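PDB 5FLY: ferrichrome ABC transporter substrate-binding protein from Staphylococcus pseudintermedius, which probably binds ferrichrome-type iron siderophores at the cell surface and delivers them to an ABC transporter for import. Local coordinates for residues A[29-34]-A[67-72]; A[111-116]-A[172-177]; A[255-260]-A[270-275]. All coordinates share one frame; numbering follows the deposited sequence.

The three contacts follow one another along the chain and run from one sheet across the ligand cleft toward the other. Interaction 1 lies at the C-terminal ends of strands 28-30 and 68-69 of the parallel sheet. Interaction 2 joins the start of helix 113-124 to the loop after strand 167-171 of the mixed sheet, and interaction 3 holds the short helix 254-257 against helix 262-278. Centres of interactions 1 and 2 are about 20 Å apart, those of 2 and 3 about 14 Å, and those of 1 and 3 about 23 Å. Thr34, Trp175, Arg177, Trp258 and Tyr259, spread over all three, line the pocket that here holds a polyether.

Interaction 1 of 3, residues A[29-34]-A[67-72]; sequences VVMAPT and DKVGAE
Met31 and Ala71 mark the nearest backbone approach, their CA atoms 6.9 Å apart, too far for direct pairing, and no hydrogen bond joins 29-34 to 67-72. Strand 46-50 lies between strands 28-30 and 68-69 in the parallel sheet, so the contact has to be made by side chains that reach past it where the strands end.

Met31 does most of the reaching. Its CG stands anti to the carbonyl carbon (chi1 -69°), and bends at chi2 and chi3 curl the chain round so that its end reaches Val69. There Met31 SD rests 3.5 Å from Val69 CG1, and the methyl Met31 CE touches the same branch at 3.6 Å. The two side chains cross at about a right angle, sulfur and methyl both lying against one valine branch. Val69 turns CG1 anti to its backbone N (chi1 -174°), and its CB also comes within 3.7 Å of Met31 SD.

The methyl group continues along 67-72: Met31 CE lies 3.4 Å from Gly70 O and 4.0 Å from Ala71 CA, packing over the backbone as the chain leaves the strand. Thr87 of strand 84-88 adds to the surroundings of Met31.

The thioether thus bridges the C-terminal ends of two strands of the parallel sheet that are not adjacent, with Val77 of helix 74-79 packing on both Met31 and Val69. The chemistry is apolar: a buried sulfur and methyl fitted against a valine branch, so the contact depends on shape and burial.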
loop_
_atom_site.group_PDB
_atom_site.type_symbol
_atom_site.label_atom_id
_atom_site.label_comp_id
_atom_site.label_asym_id
_atom_site.label_seq_id
_atom_site.Cartn_x
_atom_site.Cartn_y
_atom_site.Cartn_z
ATOM N N VAL A 29 4.648 16.928 8.786
ATOM C CA VAL A 29 4.296 17.021 7.378
ATOM C C VAL A 29 4.620 15.685 6.753
ATOM O O VAL A 29 5.759 15.238 6.816
ATOM C CB VAL A 29 5.049 18.161 6.675
ATOM C CG1 VAL A 29 4.883 18.075 5.142
ATOM C CG2 VAL A 29 4.572 19.500 7.234
ATOM N N VAL A 30 3.602 15.028 6.204
ATOM C CA VAL A 30 3.786 13.717 5.594
ATOM C C VAL A 30 3.802 13.852 4.067
ATOM O O VAL A 30 2.750 13.980 3.436
ATOM C CB VAL A 30 2.675 12.737 6.042
ATOM C CG1 VAL A 30 2.928 11.342 5.493
ATOM C CG2 VAL A 30 2.558 12.709 7.564
ATOM N N MET A 31 5.002 13.851 3.491
ATOM C CA MET A 31 5.160 13.978 2.039
ATOM C C MET A 31 5.031 12.639 1.311
ATOM O O MET A 31 4.783 12.610 0.105
ATOM C CB MET A 31 6.507 14.604 1.698
ATOM C CG MET A 31 6.624 16.061 2.081
ATOM S SD MET A 31 5.239 17.079 1.483
ATOM C CE MET A 31 5.284 16.754 -0.270
ATOM N N ALA A 32 5.240 11.540 2.027
ATOM C CA ALA A 32 5.108 10.209 1.452
ATOM C C ALA A 32 3.699 9.662 1.756
ATOM O O ALA A 32 3.398 9.321 2.906
ATOM C CB ALA A 32 6.176 9.287 2.004
ATOM N N PRO A 33 2.828 9.574 0.736
ATOM C CA PRO A 33 1.437 9.211 1.032
ATOM C C PRO A 33 1.260 7.815 1.622
ATOM O O PRO A 33 0.251 7.567 2.274
ATOM C CB PRO A 33 0.747 9.319 -0.331
ATOM C CG PRO A 33 1.838 9.269 -1.350
ATOM C CD PRO A 33 3.020 9.911 -0.684
ATOM N N THR A 34 2.215 6.923 1.385
ATOM C CA THR A 34 2.196 5.605 2.000
ATOM C C THR A 34 1.964 5.658 3.508
ATOM O O THR A 34 1.259 4.801 4.040
ATOM C CB THR A 34 3.517 4.867 1.698
ATOM O OG1 THR A 34 3.598 4.665 0.275
ATOM C CG2 THR A 34 3.599 3.540 2.426
ATOM N N ASP A 67 -3.770 20.855 5.229
ATOM C CA ASP A 67 -3.099 21.479 4.096
ATOM C C ASP A 67 -2.430 20.458 3.190
ATOM O O ASP A 67 -1.745 19.540 3.667
ATOM C CB ASP A 67 -2.045 22.472 4.569
ATOM C CG ASP A 67 -2.600 23.874 4.740
ATOM O OD1 ASP A 67 -3.828 24.008 4.965
ATOM O OD2 ASP A 67 -1.809 24.836 4.641
ATOM N N LYS A 68 -2.611 20.641 1.889
ATOM C CA LYS A 68 -2.042 19.743 0.895
ATOM C C LYS A 68 -0.750 20.325 0.359
ATOM O O LYS A 68 -0.640 21.546 0.176
ATOM C CB LYS A 68 -3.016 19.499 -0.262
ATOM C CG LYS A 68 -4.371 18.945 0.158
ATOM C CD LYS A 68 -4.231 17.708 1.021
ATOM C CE LYS A 68 -5.566 17.055 1.284
ATOM N NZ LYS A 68 -6.625 17.985 1.748
ATOM N N VAL A 69 0.216 19.451 0.104
ATOM C CA VAL A 69 1.541 19.871 -0.355
ATOM C C VAL A 69 1.908 19.225 -1.691
ATOM O O VAL A 69 1.742 18.023 -1.880
ATOM C CB VAL A 69 2.620 19.519 0.693
ATOM C CG1 VAL A 69 3.971 20.092 0.288
ATOM C CG2 VAL A 69 2.222 20.037 2.062
ATOM N N GLY A 70 2.422 20.030 -2.615
ATOM C CA GLY A 70 2.982 19.519 -3.863
ATOM C C GLY A 70 4.270 18.733 -3.658
ATOM O O GLY A 70 5.063 19.070 -2.798
ATOM N N ALA A 71 4.490 17.691 -4.462
ATOM C CA ALA A 71 5.576 16.725 -4.226
ATOM C C ALA A 71 6.962 17.354 -4.083
ATOM O O ALA A 71 7.827 16.817 -3.386
ATOM C CB ALA A 71 5.614 15.693 -5.357
ATOM N N GLU A 72 7.180 18.470 -4.765
ATOM C CA GLU A 72 8.476 19.138 -4.730
ATOM C C GLU A 72 8.421 20.506 -4.066
ATOM O O GLU A 72 9.395 21.256 -4.126
ATOM C CB GLU A 72 9.027 19.301 -6.144
ATOM C CG GLU A 72 9.175 17.996 -6.912
ATOM C CD GLU A 72 9.854 18.180 -8.260
ATOM O OE1 GLU A 72 10.066 19.344 -8.683
ATOM O OE2 GLU A 72 10.188 17.155 -8.895
#

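Interaction 2 of 3, residues A[111-116]-A[172-177]; sequences YNYLEQ and GKNWGR. With 7PG (2,5,8,11,14,17,20,23-octaoxapentacosan-25-ol), chain P.
Asn174 meets the beginning of helix 113-124, and its CA lies 6.3 Å from that of Asn112. Segment 172-177 starts with Gly172 and Lys173, which lead the chain out of strand 167-171. Asn174 then turns its amide toward the helix start, with CG anti to the backbone N (chi1 -155°). Its OD1 accepts from Tyr113 N at 3.0 Å; the N-H points at the oxygen only moderately well (136°), and the donor is tilted 17° from the carbonyl plane. The same oxygen lies at the edge of the Tyr113 ring, 3.6 Å from Tyr113 CD1, and also accepts from Gln184. On the other end of the amide, Asn174 ND2 donates to a water at 2.8 Å, which donates to Tyr111 O and Gln116 OE1. The helix start that receives this amide is a capping box: Asn112 OD1 accepts from Glu115 N, and Glu115 OE1 accepts from Asn112 N.

At Trp175, C13 of the bound polyether lies over one face of the indole, toward its rim, and C10 lies in the ring plane at the edge, 3.4 Å from Trp175 NE1. Arg177 curls back so that NH1 donates to Trp175 O at 2.9 Å, holding the guanidinium beside the ligand; Arg177 NE is salt-bridged to Glu162 of strand 158-164.

The junction spans the two halves of the protein, from helix 113-124 after the parallel sheet to the loop following strand 167-171 of the mixed sheet. Tyr113 packs on helix 179-185 and bonds through its hydroxyl to Trp137 of helix 127-152, while Gln116 NE2 probably hydrogen-bonds to Asn260 OD1.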
loop_
_atom_site.group_PDB
_atom_site.type_symbol
_atom_site.label_atom_id
_atom_site.label_comp_id
_atom_site.label_asym_id
_atom_site.label_seq_id
_atom_site.Cartn_x
_atom_site.Cartn_y
_atom_site.Cartn_z
ATOM N N TYR A 111 10.079 -2.378 5.258
ATOM C CA TYR A 111 8.993 -2.668 6.204
ATOM C C TYR A 111 7.835 -3.382 5.513
ATOM O O TYR A 111 7.311 -2.880 4.514
ATOM C CB TYR A 111 8.444 -1.380 6.838
ATOM C CG TYR A 111 9.427 -0.625 7.707
ATOM C CD1 TYR A 111 10.325 0.283 7.163
ATOM C CD2 TYR A 111 9.446 -0.821 9.083
ATOM C CE1 TYR A 111 11.221 0.968 7.972
ATOM C CE2 TYR A 111 10.331 -0.134 9.895
ATOM C CZ TYR A 111 11.216 0.756 9.333
ATOM O OH TYR A 111 12.088 1.449 10.159
ATOM N N ASN A 112 7.413 -4.529 6.041
ATOM C CA ASN A 112 6.143 -5.084 5.581
ATOM C C ASN A 112 5.042 -4.226 6.192
ATOM O O ASN A 112 5.309 -3.361 7.026
ATOM C CB ASN A 112 5.987 -6.581 5.912
ATOM C CG ASN A 112 5.779 -6.872 7.399
ATOM O OD1 ASN A 112 5.021 -6.204 8.097
ATOM N ND2 ASN A 112 6.447 -7.912 7.879
ATOM N N TYR A 113 3.811 -4.439 5.754
ATOM C CA TYR A 113 2.737 -3.500 6.045
ATOM C C TYR A 113 2.378 -3.418 7.524
ATOM O O TYR A 113 1.927 -2.378 7.986
ATOM C CB TYR A 113 1.510 -3.855 5.199
ATOM C CG TYR A 113 0.681 -5.031 5.651
ATOM C CD1 TYR A 113 1.151 -6.336 5.565
ATOM C CD2 TYR A 113 -0.613 -4.828 6.085
ATOM C CE1 TYR A 113 0.363 -7.404 5.975
ATOM C CE2 TYR A 113 -1.402 -5.871 6.483
ATOM C CZ TYR A 113 -0.921 -7.160 6.416
ATOM O OH TYR A 113 -1.759 -8.182 6.821
ATOM N N LEU A 114 2.592 -4.501 8.266
ATOM C CA LEU A 114 2.337 -4.491 9.706
ATOM C C LEU A 114 3.481 -3.800 10.463
ATOM O O LEU A 114 3.237 -2.959 11.332
ATOM C CB LEU A 114 2.132 -5.923 10.225
ATOM C CG LEU A 114 0.929 -6.664 9.622
ATOM C CD1 LEU A 114 0.815 -8.090 10.143
ATOM C CD2 LEU A 114 -0.363 -5.937 9.886
ATOM N N GLU A 115 4.719 -4.145 10.118
ATOM C CA GLU A 115 5.910 -3.454 10.640
ATOM C C GLU A 115 5.832 -1.952 10.366
ATOM O O GLU A 115 6.270 -1.132 11.153
ATOM C CB GLU A 115 7.180 -4.029 9.995
ATOM C CG GLU A 115 7.414 -5.509 10.304
ATOM C CD GLU A 115 8.576 -6.108 9.516
ATOM O OE1 GLU A 115 8.963 -5.551 8.458
ATOM O OE2 GLU A 115 9.112 -7.148 9.969
ATOM N N GLN A 116 5.285 -1.603 9.213
ATOM C CA GLN A 116 5.138 -0.201 8.845
ATOM C C GLN A 116 4.231 0.541 9.842
ATOM O O GLN A 116 4.555 1.624 10.307
ATOM C CB GLN A 116 4.583 -0.116 7.420
ATOM C CG GLN A 116 4.339 1.279 6.873
ATOM C CD GLN A 116 3.766 1.210 5.484
ATOM O OE1 GLN A 116 4.485 0.916 4.529
ATOM N NE2 GLN A 116 2.456 1.413 5.363
ATOM N N GLY A 172 4.420 -7.961 -6.148
ATOM C CA GLY A 172 4.846 -8.869 -5.104
ATOM C C GLY A 172 3.907 -8.835 -3.908
ATOM O O GLY A 172 2.813 -8.282 -3.992
ATOM N N LYS A 173 4.327 -9.404 -2.776
ATOM C CA LYS A 173 3.409 -9.559 -1.651
ATOM C C LYS A 173 3.179 -8.291 -0.820
ATOM O O LYS A 173 2.296 -8.278 0.033
ATOM C CB LYS A 173 3.895 -10.687 -0.735
ATOM C CG LYS A 173 3.931 -12.043 -1.436
ATOM C CD LYS A 173 4.175 -13.195 -0.453
ATOM C CE LYS A 173 4.103 -14.557 -1.151
ATOM N NZ LYS A 173 5.217 -14.723 -2.141
ATOM N N ASN A 174 3.932 -7.223 -1.063
ATOM C CA ASN A 174 3.803 -6.025 -0.228
ATOM C C ASN A 174 4.040 -4.748 -1.036
ATOM O O ASN A 174 4.938 -3.963 -0.712
ATOM C CB ASN A 174 4.793 -6.121 0.960
ATOM C CG ASN A 174 4.364 -5.298 2.178
ATOM O OD1 ASN A 174 3.835 -5.842 3.149
ATOM N ND2 ASN A 174 4.641 -4.005 2.154
ATOM N N TRP A 175 3.229 -4.531 -2.074
ATOM C CA TRP A 175 3.324 -3.302 -2.861
ATOM C C TRP A 175 1.951 -2.668 -3.106
ATOM O O TRP A 175 1.702 -2.062 -4.148
ATOM C CB TRP A 175 4.041 -3.578 -4.182
ATOM C CG TRP A 175 4.895 -2.418 -4.591
ATOM C CD1 TRP A 175 4.523 -1.357 -5.359
ATOM C CD2 TRP A 175 6.252 -2.176 -4.199
ATOM N NE1 TRP A 175 5.577 -0.474 -5.488
ATOM C CE2 TRP A 175 6.647 -0.957 -4.788
ATOM C CE3 TRP A 175 7.176 -2.886 -3.436
ATOM C CZ2 TRP A 175 7.925 -0.429 -4.623
ATOM C CZ3 TRP A 175 8.444 -2.364 -3.280
ATOM C CH2 TRP A 175 8.799 -1.142 -3.862
ATOM N N GLY A 176 1.061 -2.787 -2.127
ATOM C CA GLY A 176 -0.274 -2.251 -2.271
ATOM C C GLY A 176 -1.069 -3.020 -3.304
ATOM O O GLY A 176 -0.767 -4.171 -3.593
ATOM N N ARG A 177 -2.106 -2.371 -3.824
ATOM C CA ARG A 177 -3.022 -2.954 -4.790
ATOM C C ARG A 177 -3.638 -4.255 -4.278
ATOM O O ARG A 177 -3.941 -5.153 -5.059
ATOM C CB ARG A 177 -2.310 -3.188 -6.126
ATOM C CG ARG A 177 -1.897 -1.916 -6.824
ATOM C CD ARG A 177 -0.564 -1.388 -6.328
ATOM N NE ARG A 177 -0.135 -0.235 -7.118
ATOM C CZ ARG A 177 0.802 0.628 -6.742
ATOM N NH1 ARG A 177 1.425 0.492 -5.581
ATOM N NH2 ARG A 177 1.109 1.640 -7.536
HETATM C C2 7PG P . 0.604 5.704 -6.532
HETATM O O1 7PG P . -0.123 5.744 -7.729
HETATM C C3 7PG P . 0.139 4.662 -8.575
HETATM C C4 7PG P . 1.106 5.082 -9.678
HETATM O O2 7PG P . 1.103 4.154 -10.730
HETATM C C5 7PG P . 1.333 2.831 -10.343
HETATM C C6 7PG P . 2.161 2.079 -11.380
HETATM O O3 7PG P . 2.998 1.160 -10.730
HETATM C C7 7PG P . 4.230 1.652 -10.280
HETATM C C8 7PG P . 4.860 0.632 -9.328
HETATM O O4 7PG P . 6.037 1.105 -8.722
HETATM C C9 7PG P . 5.879 2.273 -7.978
HETATM C C10 7PG P . 6.884 2.410 -6.831
HETATM O O5 7PG P . 6.228 3.120 -5.810
HETATM C C11 7PG P . 6.812 3.126 -4.536
HETATM C C12 7PG P . 5.733 3.436 -3.493
HETATM O O6 7PG P . 5.595 2.365 -2.593
HETATM C C13 7PG P . 4.543 1.465 -2.814
HETATM C C14 7PG P . 3.205 2.138 -2.527
HETATM O O7 7PG P . 2.400 1.242 -1.817
HETATM C C15 7PG P . 1.465 1.836 -0.955
HETATM O O HOH W 1 4.778 -1.902 3.945
#

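Interaction 3 of 3, residues A[255-260]-A[270-275]; sequences SVYWYN and KDLKKQ. With 7PG (2,5,8,11,14,17,20,23-octaoxapentacosan-25-ol), chain P.
Tyr257 spans the gap to helix 262-278 and puts its hydroxyl beside Asp271, although the backbones stay well apart, with 10.0 Å between the CA atoms of these two residues.

The polar interactions centre on one carboxylate oxygen. Tyr257 OH donates to Asp271 OD2 at 2.5 Å, a short bond that uses the anti lone pair of that oxygen, with ring and carboxylate planes 71° apart. Asp271 holds CG anti to its backbone N (chi1 -175°), a torsion that carries the carboxylate toward the tyrosine. Gln275, one helical turn further on, donates from NE2 to the same Asp271 OD2 at 3.1 Å, arriving on the syn side and 32° out of the carboxylate plane. Two donors thus grip OD2, while Asp271 OD1 has a long salt bridge to Lys274 NZ; these neighbours would be expected to stabilise the charged carboxylate.

Apolar contact comes from Leu272, whose CG sits in the plane of the tyrosine ring at its edge, 3.7 Å from Tyr257 CE2. Leu272 CD2 also lies 3.6 Å from Tyr257 OH.

Ligand contacts follow the tyrosine. The polyether passes over one face of Trp258, with its O1 above the ring centre, and Ser255 CA packs against the opposite face, toward the rim; Trp258 NE1 donates to Glu162. Trp258 O lies 3.3 Å from C15 of the polyether, which Tyr259 also approaches.

In the fold, Tyr257, Asp271 and Gln275 also pack on Val252 of strand 249-253, an outermost strand of the mixed sheet, while Lys273 forms salt bridges to Asp144 and Asp147 of helix 127-152.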
loop_
_atom_site.group_PDB
_atom_site.type_symbol
_atom_site.label_atom_id
_atom_site.label_comp_id
_atom_site.label_asym_id
_atom_site.label_seq_id
_atom_site.Cartn_x
_atom_site.Cartn_y
_atom_site.Cartn_z
ATOM N N SER A 255 -7.528 3.465 -7.598
ATOM C CA SER A 255 -7.321 4.642 -6.747
ATOM C C SER A 255 -7.652 4.316 -5.296
ATOM O O SER A 255 -7.109 4.940 -4.390
ATOM C CB SER A 255 -8.150 5.829 -7.233
ATOM O OG SER A 255 -9.534 5.661 -6.992
ATOM N N VAL A 256 -8.543 3.347 -5.089
ATOM C CA VAL A 256 -8.863 2.879 -3.748
ATOM C C VAL A 256 -7.780 1.929 -3.250
ATOM O O VAL A 256 -7.418 1.943 -2.076
ATOM C CB VAL A 256 -10.235 2.163 -3.725
ATOM C CG1 VAL A 256 -10.444 1.387 -2.419
ATOM C CG2 VAL A 256 -11.350 3.173 -3.917
ATOM N N TYR A 257 -7.262 1.104 -4.156
ATOM C CA TYR A 257 -6.402 -0.031 -3.791
ATOM C C TYR A 257 -4.895 0.252 -3.719
ATOM O O TYR A 257 -4.133 -0.620 -3.305
ATOM C CB TYR A 257 -6.638 -1.170 -4.789
ATOM C CG TYR A 257 -7.766 -2.099 -4.418
ATOM C CD1 TYR A 257 -9.095 -1.684 -4.472
ATOM C CD2 TYR A 257 -7.504 -3.391 -4.001
ATOM C CE1 TYR A 257 -10.121 -2.536 -4.121
ATOM C CE2 TYR A 257 -8.522 -4.247 -3.644
ATOM C CZ TYR A 257 -9.832 -3.807 -3.712
ATOM O OH TYR A 257 -10.853 -4.652 -3.370
ATOM N N TRP A 258 -4.449 1.436 -4.125
ATOM C CA TRP A 258 -3.005 1.687 -4.175
ATOM C C TRP A 258 -2.306 1.523 -2.830
ATOM O O TRP A 258 -1.173 1.046 -2.781
ATOM C CB TRP A 258 -2.695 3.091 -4.682
ATOM C CG TRP A 258 -2.849 3.271 -6.150
ATOM C CD1 TRP A 258 -2.560 2.361 -7.127
ATOM C CD2 TRP A 258 -3.359 4.431 -6.808
ATOM N NE1 TRP A 258 -2.858 2.892 -8.362
ATOM C CE2 TRP A 258 -3.351 4.163 -8.190
ATOM C CE3 TRP A 258 -3.823 5.682 -6.361
ATOM C CZ2 TRP A 258 -3.785 5.092 -9.130
ATOM C CZ3 TRP A 258 -4.258 6.607 -7.307
ATOM C CH2 TRP A 258 -4.235 6.304 -8.669
ATOM N N TYR A 259 -2.952 1.956 -1.752
ATOM C CA TYR A 259 -2.269 2.093 -0.458
ATOM C C TYR A 259 -2.428 0.858 0.454
ATOM O O TYR A 259 -3.179 -0.066 0.139
ATOM C CB TYR A 259 -2.762 3.386 0.223
ATOM C CG TYR A 259 -2.330 4.584 -0.598
ATOM C CD1 TYR A 259 -1.008 4.990 -0.587
ATOM C CD2 TYR A 259 -3.215 5.254 -1.431
ATOM C CE1 TYR A 259 -0.573 6.053 -1.354
ATOM C CE2 TYR A 259 -2.782 6.325 -2.217
ATOM C CZ TYR A 259 -1.459 6.708 -2.170
ATOM O OH TYR A 259 -1.007 7.759 -2.935
ATOM N N ASN A 260 -1.687 0.830 1.564
ATOM C CA ASN A 260 -1.747 -0.294 2.497
ATOM C C ASN A 260 -1.806 0.164 3.954
ATOM O O ASN A 260 -1.416 -0.560 4.857
ATOM C CB ASN A 260 -0.562 -1.266 2.277
ATOM C CG ASN A 260 0.818 -0.622 2.470
ATOM O OD1 ASN A 260 0.958 0.495 2.958
ATOM N ND2 ASN A 260 1.856 -1.359 2.080
ATOM N N LYS A 270 -12.641 -5.788 2.898
ATOM C CA LYS A 270 -14.075 -6.004 2.752
ATOM C C LYS A 270 -14.447 -6.278 1.306
ATOM O O LYS A 270 -15.206 -7.218 1.005
ATOM C CB LYS A 270 -14.844 -4.788 3.275
ATOM C CG LYS A 270 -16.308 -5.033 3.548
ATOM C CD LYS A 270 -16.994 -3.774 4.063
ATOM C CE LYS A 270 -16.486 -3.345 5.434
ATOM N NZ LYS A 270 -17.191 -2.118 5.916
ATOM N N ASP A 271 -13.904 -5.461 0.410
ATOM C CA ASP A 271 -14.245 -5.550 -1.007
ATOM C C ASP A 271 -13.718 -6.854 -1.594
ATOM O O ASP A 271 -14.422 -7.530 -2.332
ATOM C CB ASP A 271 -13.680 -4.363 -1.776
ATOM C CG ASP A 271 -14.115 -4.351 -3.235
ATOM O OD1 ASP A 271 -15.340 -4.390 -3.487
ATOM O OD2 ASP A 271 -13.244 -4.320 -4.131
ATOM N N LEU A 272 -12.478 -7.206 -1.267
ATOM C CA LEU A 272 -11.874 -8.413 -1.811
ATOM C C LEU A 272 -12.597 -9.646 -1.316
ATOM O O LEU A 272 -12.846 -10.568 -2.078
ATOM C CB LEU A 272 -10.393 -8.509 -1.450
ATOM C CG LEU A 272 -9.483 -7.574 -2.227
ATOM C CD1 LEU A 272 -8.094 -7.633 -1.621
ATOM C CD2 LEU A 272 -9.473 -7.949 -3.706
ATOM N N LYS A 273 -12.916 -9.673 -0.031
ATOM C CA LYS A 273 -13.636 -10.817 0.499
ATOM C C LYS A 273 -14.965 -10.987 -0.224
ATOM O O LYS A 273 -15.321 -12.099 -0.623
ATOM C CB LYS A 273 -13.882 -10.688 2.000
ATOM C CG LYS A 273 -14.546 -11.926 2.601
ATOM C CD LYS A 273 -14.661 -11.802 4.102
ATOM C CE LYS A 273 -15.155 -13.088 4.743
ATOM N NZ LYS A 273 -15.285 -12.930 6.213
ATOM N N LYS A 274 -15.684 -9.883 -0.404
ATOM C CA LYS A 274 -16.985 -9.910 -1.073
ATOM C C LYS A 274 -16.856 -10.462 -2.489
ATOM O O LYS A 274 -17.622 -11.341 -2.902
ATOM C CB LYS A 274 -17.612 -8.513 -1.114
ATOM C CG LYS A 274 -18.898 -8.441 -1.948
ATOM C CD LYS A 274 -19.689 -7.166 -1.674
ATOM C CE LYS A 274 -18.973 -5.929 -2.166
ATOM N NZ LYS A 274 -18.841 -5.916 -3.647
ATOM N N GLN A 275 -15.891 -9.949 -3.237
ATOM C CA GLN A 275 -15.776 -10.332 -4.631
ATOM C C GLN A 275 -15.251 -11.771 -4.759
ATOM O O GLN A 275 -15.680 -12.502 -5.643
ATOM C CB GLN A 275 -14.887 -9.341 -5.397
ATOM C CG GLN A 275 -15.513 -7.953 -5.519
ATOM C CD GLN A 275 -15.025 -7.170 -6.729
ATOM O OE1 GLN A 275 -15.189 -7.601 -7.866
ATOM N NE2 GLN A 275 -14.432 -6.002 -6.485
HETATM C C2 7PG P . 0.604 5.704 -6.532
HETATM O O1 7PG P . -0.123 5.744 -7.729
HETATM C C3 7PG P . 0.139 4.662 -8.575
HETATM C C4 7PG P . 1.106 5.082 -9.678
HETATM O O2 7PG P . 1.103 4.154 -10.730
HETATM C C5 7PG P . 1.333 2.831 -10.343
HETATM C C6 7PG P . 2.161 2.079 -11.380
HETATM O O3 7PG P . 2.998 1.160 -10.730
HETATM C C7 7PG P . 4.230 1.652 -10.280
HETATM C C8 7PG P . 4.860 0.632 -9.328
HETATM O O4 7PG P . 6.037 1.105 -8.722
HETATM C C9 7PG P . 5.879 2.273 -7.978
HETATM C C10 7PG P . 6.884 2.410 -6.831
HETATM O O5 7PG P . 6.228 3.120 -5.810
HETATM C C11 7PG P . 6.812 3.126 -4.536
HETATM C C12 7PG P . 5.733 3.436 -3.493
HETATM O O6 7PG P . 5.595 2.365 -2.593
HETATM C C13 7PG P . 4.543 1.465 -2.814
HETATM C C14 7PG P . 3.205 2.138 -2.527
HETATM O O7 7PG P . 2.400 1.242 -1.817
HETATM C C15 7PG P . 1.465 1.836 -0.955
#